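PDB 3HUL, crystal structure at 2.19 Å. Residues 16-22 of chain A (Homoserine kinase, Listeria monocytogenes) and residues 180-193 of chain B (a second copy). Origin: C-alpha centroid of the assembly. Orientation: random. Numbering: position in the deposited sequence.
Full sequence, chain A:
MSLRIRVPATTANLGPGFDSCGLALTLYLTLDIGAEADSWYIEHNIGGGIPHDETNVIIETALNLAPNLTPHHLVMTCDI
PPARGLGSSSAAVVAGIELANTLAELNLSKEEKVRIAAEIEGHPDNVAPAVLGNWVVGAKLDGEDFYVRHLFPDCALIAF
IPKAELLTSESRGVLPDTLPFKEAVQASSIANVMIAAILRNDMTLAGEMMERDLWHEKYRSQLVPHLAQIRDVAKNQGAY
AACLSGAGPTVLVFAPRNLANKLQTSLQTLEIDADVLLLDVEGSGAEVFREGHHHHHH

Chain A, residues 16-22: PGFDSCG
Chain B 180-193: PFKEAVQASSIANV

A short loop of chain A, leading into a strand, lies along one side of a helix in chain B, a second copy of homoserine kinase. The helix begins at B:Phe181, right after B:Pro180 at the N-cap position, and continues past B:Val193. Its contacting residues, B:Phe181, B:Val185, B:Ser189 and B:Asn192, recur every three or four positions, as one helical stripe requires; B:Ser188 lies on the same stripe but reaches the loop through water. Two residues of the loop span one turn of helix: A:Phe18 CA lies 6.7 Å from B:Val185 CA, and A:Ser20 CA 5.6 Å from B:Ser189 CA, both chains advancing in the same sense.

The loop is compact. A:Gly17 O accepts from A:Ser20 N and A:Cys21 N, each at 2.9 Å, and A:Asp19 sits at phi/psi 53/28, in the left-handed region, to complete the turn. A:Gly17 has no room for a CB, which would fall 2.7 Å from A:Cys21 SG.

At the early end the contact is apolar. A:Phe18 points sideways at CB, but chi1 t (-166°) with chi2 81° brings its ring to the helix. B:Phe181, also sideways at CB and t (-176°, chi2 -95°), presents its ring edge to the face of A:Phe18 in an offset edge-to-face pair, with centroids 5.5 Å apart and planes at 79°; A:Phe18 CE2 is 3.6 Å from B:Phe181 CE1. B:Val185 is directed toward the loop with chi1 t (161°). Its CG2 lies 3.6 Å from A:Phe18 CD2; B:Val185 CG1 is 4.1 Å from the same A:Phe18 CD2 and also 4.0 Å from A:Asp19 CB, so the branched side chain fills the space beside both residues.

Farther along, small side chains let the backbones close in. A:Ser20 CB meets B:Ser189 CB at 3.7 Å. B:Ser189 adopts chi1 p (70°), turning OG back to donate to B:Gln186 O at 3.1 Å, so its hydroxyl is satisfied within its own helix. A:Ser20 is t (179°); its OG lies 3.2 Å from B:Asn192 OD1, a close approach that is not a hydrogen bond, and that OG is hydrogen-bonded elsewhere in the structure. B:Asn192, m (-72°) with chi2 175°, points toward the loop; its OD1 meets water 1 while its ND2 is hydrogen-bonded elsewhere, so both ends of the buried amide are satisfied.

No direct hydrogen bond joins the stretches; two waters do the polar work. Water 1 can donate to A:Pro16 O at 2.7 Å and to B:Asn192 OD1 at 2.9 Å, and it hydrogen-bonds B:Ser188 OG (chi1 t, -173°) at 2.7 Å. Water 2 links A:Phe18 O at 2.6 Å with B:Val185 O at 3.0 Å, bridging two carbonyls that could not bond each other. In all, 310 Å² is buried, summed over both sides.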

ATOM      1  N   PRO A  16     -14.852 -13.557  -7.322  1.00 29.83           N
ATOM      2  CA  PRO A  16     -14.304 -14.823  -7.714  1.00 29.43           C
ATOM      3  C   PRO A  16     -13.138 -15.230  -6.818  1.00 29.28           C
ATOM      4  O   PRO A  16     -12.420 -16.166  -7.162  1.00 30.35           O
ATOM      5  CB  PRO A  16     -13.848 -14.572  -9.158  1.00 30.46           C
ATOM      6  CG  PRO A  16     -14.244 -13.154  -9.473  1.00 29.16           C
ATOM      7  CD  PRO A  16     -14.291 -12.484  -8.148  1.00 29.32           C
ATOM      8  N   GLY A  17     -12.983 -14.590  -5.654  1.00 28.51           N
ATOM      9  CA  GLY A  17     -12.002 -15.049  -4.652  1.00 28.55           C
ATOM     10  C   GLY A  17     -12.425 -16.314  -3.907  1.00 29.28           C
ATOM     11  O   GLY A  17     -12.357 -16.390  -2.672  1.00 28.02           O
ATOM     12  N   PHE A  18     -12.847 -17.324  -4.678  1.00 30.01           N
ATOM     13  CA  PHE A  18     -13.355 -18.577  -4.137  1.00 29.82           C
ATOM     14  C   PHE A  18     -12.357 -19.285  -3.237  1.00 29.70           C
ATOM     15  O   PHE A  18     -11.201 -19.507  -3.629  1.00 30.06           O
ATOM     16  CB  PHE A  18     -13.842 -19.497  -5.266  1.00 30.35           C
ATOM     17  CG  PHE A  18     -14.680 -20.647  -4.772  1.00 32.37           C
ATOM     18  CD1 PHE A  18     -16.041 -20.462  -4.475  1.00 34.19           C
ATOM     19  CD2 PHE A  18     -14.110 -21.898  -4.567  1.00 31.55           C
ATOM     20  CE1 PHE A  18     -16.827 -21.530  -4.001  1.00 34.87           C
ATOM     21  CE2 PHE A  18     -14.881 -22.966  -4.085  1.00 35.22           C
ATOM     22  CZ  PHE A  18     -16.242 -22.786  -3.811  1.00 34.21           C
ATOM     23  N   ASP A  19     -12.793 -19.628  -2.021  1.00 28.55           N
ATOM     24  CA  ASP A  19     -11.899 -20.229  -1.021  1.00 28.25           C
ATOM     25  C   ASP A  19     -10.616 -19.387  -0.772  1.00 27.67           C
ATOM     26  O   ASP A  19      -9.550 -19.923  -0.394  1.00 27.57           O
ATOM     27  CB  ASP A  19     -11.534 -21.682  -1.380  1.00 28.40           C
ATOM     28  CG  ASP A  19     -12.656 -22.681  -1.072  1.00 30.47           C
ATOM     29  OD1 ASP A  19     -13.735 -22.290  -0.552  1.00 29.90           O
ATOM     30  OD2 ASP A  19     -12.446 -23.885  -1.350  1.00 32.72           O
ATOM     31  N   SER A  20     -10.718 -18.075  -0.976  1.00 26.16           N
ATOM     32  CA  SER A  20      -9.548 -17.229  -0.907  1.00 25.38           C
ATOM     33  C   SER A  20      -9.750 -15.919  -0.149  1.00 24.85           C
ATOM     34  O   SER A  20      -9.008 -15.626   0.800  1.00 24.19           O
ATOM     35  CB  SER A  20      -9.004 -16.970  -2.308  1.00 25.22           C
ATOM     36  OG  SER A  20      -7.879 -16.114  -2.227  1.00 28.98           O
ATOM     37  N   CYS A  21     -10.723 -15.119  -0.584  1.00 23.42           N
ATOM     38  CA  CYS A  21     -10.921 -13.797  -0.009  1.00 23.77           C
ATOM     39  C   CYS A  21     -12.109 -13.770   0.960  1.00 22.93           C
ATOM     40  O   CYS A  21     -13.192 -14.319   0.679  1.00 22.06           O
ATOM     41  CB  CYS A  21     -11.126 -12.753  -1.126  1.00 24.42           C
ATOM     42  SG  CYS A  21      -9.732 -12.646  -2.302  1.00 29.08           S
ATOM     43  N   GLY A  22     -11.909 -13.096   2.083  1.00 22.18           N
ATOM     44  CA  GLY A  22     -12.959 -12.966   3.066  1.00 21.60           C
ATOM     45  C   GLY A  22     -12.707 -11.785   3.961  1.00 21.59           C
ATOM     46  O   GLY A  22     -11.587 -11.259   4.016  1.00 21.33           O
TER
ATOM     47  N   PRO B 180      -9.308 -29.897 -13.087  1.00 47.73           N
ATOM     48  CA  PRO B 180     -10.219 -30.193 -11.974  1.00 47.13           C
ATOM     49  C   PRO B 180     -10.530 -28.937 -11.177  1.00 47.13           C
ATOM     50  O   PRO B 180      -9.652 -28.094 -10.984  1.00 47.19           O
ATOM     51  CB  PRO B 180      -9.421 -31.161 -11.092  1.00 47.28           C
ATOM     52  CG  PRO B 180      -8.007 -31.109 -11.579  1.00 47.62           C
ATOM     53  CD  PRO B 180      -8.080 -30.716 -13.029  1.00 47.67           C
ATOM     54  N   PHE B 181     -11.775 -28.816 -10.725  1.00 46.62           N
ATOM     55  CA  PHE B 181     -12.229 -27.637 -10.009  1.00 45.95           C
ATOM     56  C   PHE B 181     -11.266 -27.204  -8.897  1.00 45.71           C
ATOM     57  O   PHE B 181     -10.950 -26.021  -8.784  1.00 45.58           O
ATOM     58  CB  PHE B 181     -13.622 -27.883  -9.424  1.00 45.98           C
ATOM     59  CG  PHE B 181     -14.207 -26.681  -8.742  1.00 45.46           C
ATOM     60  CD1 PHE B 181     -14.080 -26.518  -7.366  1.00 45.29           C
ATOM     61  CD2 PHE B 181     -14.873 -25.702  -9.478  1.00 45.16           C
ATOM     62  CE1 PHE B 181     -14.621 -25.396  -6.726  1.00 45.73           C
ATOM     63  CE2 PHE B 181     -15.414 -24.585  -8.855  1.00 44.80           C
ATOM     64  CZ  PHE B 181     -15.289 -24.426  -7.474  1.00 45.09           C
ATOM     65  N   LYS B 182     -10.818 -28.176  -8.100  1.00 44.93           N
ATOM     66  CA  LYS B 182     -10.024 -27.956  -6.888  1.00 44.60           C
ATOM     67  C   LYS B 182      -8.640 -27.381  -7.192  1.00 43.38           C
ATOM     68  O   LYS B 182      -8.042 -26.675  -6.364  1.00 42.82           O
ATOM     69  CB  LYS B 182      -9.830 -29.286  -6.155  1.00 45.05           C
ATOM     70  CG  LYS B 182      -9.893 -29.198  -4.625  1.00 47.36           C
ATOM     71  CD  LYS B 182     -11.095 -29.969  -4.050  1.00 49.24           C
ATOM     72  CE  LYS B 182     -10.889 -31.486  -4.175  1.00 51.56           C
ATOM     73  NZ  LYS B 182     -11.843 -32.303  -3.353  1.00 53.13           N
ATOM     74  N   GLU B 183      -8.122 -27.736  -8.364  1.00 41.61           N
ATOM     75  CA  GLU B 183      -6.781 -27.343  -8.755  1.00 39.85           C
ATOM     76  C   GLU B 183      -6.837 -25.947  -9.367  1.00 38.36           C
ATOM     77  O   GLU B 183      -5.937 -25.138  -9.149  1.00 38.28           O
ATOM     78  CB  GLU B 183      -6.176 -28.364  -9.723  1.00 40.13           C
ATOM     79  N   ALA B 184      -7.904 -25.684 -10.116  1.00 36.17           N
ATOM     80  CA  ALA B 184      -8.206 -24.366 -10.653  1.00 34.55           C
ATOM     81  C   ALA B 184      -8.264 -23.310  -9.534  1.00 33.94           C
ATOM     82  O   ALA B 184      -7.582 -22.284  -9.604  1.00 33.38           O
ATOM     83  CB  ALA B 184      -9.515 -24.412 -11.405  1.00 33.92           C
ATOM     84  N   VAL B 185      -9.056 -23.611  -8.503  1.00 33.00           N
ATOM     85  CA  VAL B 185      -9.269 -22.759  -7.337  1.00 32.38           C
ATOM     86  C   VAL B 185      -7.962 -22.452  -6.651  1.00 32.18           C
ATOM     87  O   VAL B 185      -7.718 -21.312  -6.269  1.00 31.78           O
ATOM     88  CB  VAL B 185     -10.251 -23.431  -6.326  1.00 32.50           C
ATOM     89  CG1 VAL B 185     -10.143 -22.820  -4.925  1.00 32.61           C
ATOM     90  CG2 VAL B 185     -11.674 -23.321  -6.844  1.00 31.77           C
ATOM     91  N   GLN B 186      -7.119 -23.473  -6.517  1.00 32.02           N
ATOM     92  CA  GLN B 186      -5.878 -23.333  -5.799  1.00 32.15           C
ATOM     93  C   GLN B 186      -4.923 -22.443  -6.559  1.00 31.49           C
ATOM     94  O   GLN B 186      -4.181 -21.670  -5.941  1.00 31.24           O
ATOM     95  CB  GLN B 186      -5.234 -24.692  -5.531  1.00 32.48           C
ATOM     96  CG  GLN B 186      -5.571 -25.270  -4.171  1.00 35.67           C
ATOM     97  CD  GLN B 186      -4.824 -26.575  -3.873  1.00 40.80           C
ATOM     98  OE1 GLN B 186      -5.106 -27.244  -2.869  1.00 44.05           O
ATOM     99  NE2 GLN B 186      -3.869 -26.935  -4.731  1.00 39.99           N
ATOM    100  N   ALA B 187      -4.940 -22.593  -7.886  1.00 29.66           N
ATOM    101  CA  ALA B 187      -4.105 -21.815  -8.793  1.00 29.31           C
ATOM    102  C   ALA B 187      -4.481 -20.335  -8.718  1.00 28.09           C
ATOM    103  O   ALA B 187      -3.618 -19.491  -8.651  1.00 27.80           O
ATOM    104  CB  ALA B 187      -4.259 -22.326 -10.238  1.00 28.12           C
ATOM    105  N   SER B 188      -5.777 -20.042  -8.742  1.00 28.14           N
ATOM    106  CA  SER B 188      -6.270 -18.669  -8.623  1.00 27.27           C
ATOM    107  C   SER B 188      -5.878 -18.057  -7.268  1.00 26.77           C
ATOM    108  O   SER B 188      -5.393 -16.930  -7.196  1.00 26.54           O
ATOM    109  CB  SER B 188      -7.780 -18.649  -8.785  1.00 27.12           C
ATOM    110  OG  SER B 188      -8.255 -17.317  -8.833  1.00 26.96           O
ATOM    111  N   SER B 189      -6.039 -18.818  -6.192  1.00 26.21           N
ATOM    112  CA  SER B 189      -5.763 -18.271  -4.868  1.00 25.90           C
ATOM    113  C   SER B 189      -4.279 -18.030  -4.602  1.00 25.12           C
ATOM    114  O   SER B 189      -3.932 -17.166  -3.827  1.00 26.66           O
ATOM    115  CB  SER B 189      -6.405 -19.112  -3.769  1.00 25.00           C
ATOM    116  OG  SER B 189      -5.749 -20.334  -3.675  1.00 28.53           O
ATOM    117  N   ILE B 190      -3.410 -18.781  -5.247  1.00 24.35           N
ATOM    118  CA  ILE B 190      -1.963 -18.514  -5.212  1.00 23.84           C
ATOM    119  C   ILE B 190      -1.620 -17.204  -5.907  1.00 22.64           C
ATOM    120  O   ILE B 190      -0.811 -16.429  -5.401  1.00 23.40           O
ATOM    121  CB  ILE B 190      -1.175 -19.664  -5.945  1.00 24.14           C
ATOM    122  CG1 ILE B 190      -1.237 -20.949  -5.120  1.00 27.36           C
ATOM    123  CG2 ILE B 190       0.297 -19.285  -6.167  1.00 22.44           C
ATOM    124  CD1 ILE B 190      -0.756 -22.217  -5.887  1.00 29.74           C
ATOM    125  N   ALA B 191      -2.196 -16.983  -7.091  1.00 21.53           N
ATOM    126  CA  ALA B 191      -2.071 -15.700  -7.797  1.00 20.93           C
ATOM    127  C   ALA B 191      -2.597 -14.567  -6.907  1.00 20.58           C
ATOM    128  O   ALA B 191      -1.962 -13.505  -6.808  1.00 20.24           O
ATOM    129  CB  ALA B 191      -2.882 -15.724  -9.136  1.00 20.48           C
ATOM    130  N   ASN B 192      -3.757 -14.816  -6.280  1.00 19.54           N
ATOM    131  CA  ASN B 192      -4.403 -13.845  -5.380  1.00 19.53           C
ATOM    132  C   ASN B 192      -3.451 -13.422  -4.274  1.00 19.28           C
ATOM    133  O   ASN B 192      -3.274 -12.233  -4.017  1.00 19.71           O
ATOM    134  CB  ASN B 192      -5.649 -14.452  -4.726  1.00 19.15           C
ATOM    135  CG  ASN B 192      -6.836 -14.623  -5.683  1.00 18.91           C
ATOM    136  OD1 ASN B 192      -7.864 -15.185  -5.301  1.00 19.71           O
ATOM    137  ND2 ASN B 192      -6.712 -14.144  -6.880  1.00 17.39           N
ATOM    138  N   VAL B 193      -2.872 -14.413  -3.588  1.00 19.09           N
ATOM    139  CA  VAL B 193      -1.966 -14.156  -2.476  1.00 18.66           C
ATOM    140  C   VAL B 193      -0.677 -13.463  -2.983  1.00 18.36           C
ATOM    141  O   VAL B 193      -0.206 -12.518  -2.348  1.00 18.15           O
ATOM    142  CB  VAL B 193      -1.631 -15.474  -1.708  1.00 19.69           C
ATOM    143  CG1 VAL B 193      -0.487 -15.268  -0.681  1.00 19.20           C
ATOM    144  CG2 VAL B 193      -2.877 -16.011  -1.016  1.00 19.45           C
TER
HETATM  145  O   HOH W   1      -9.825 -16.791  -6.701  1.00 25.70           O
HETATM  146  O   HOH W   2      -9.520 -19.016  -5.573  1.00 24.64           O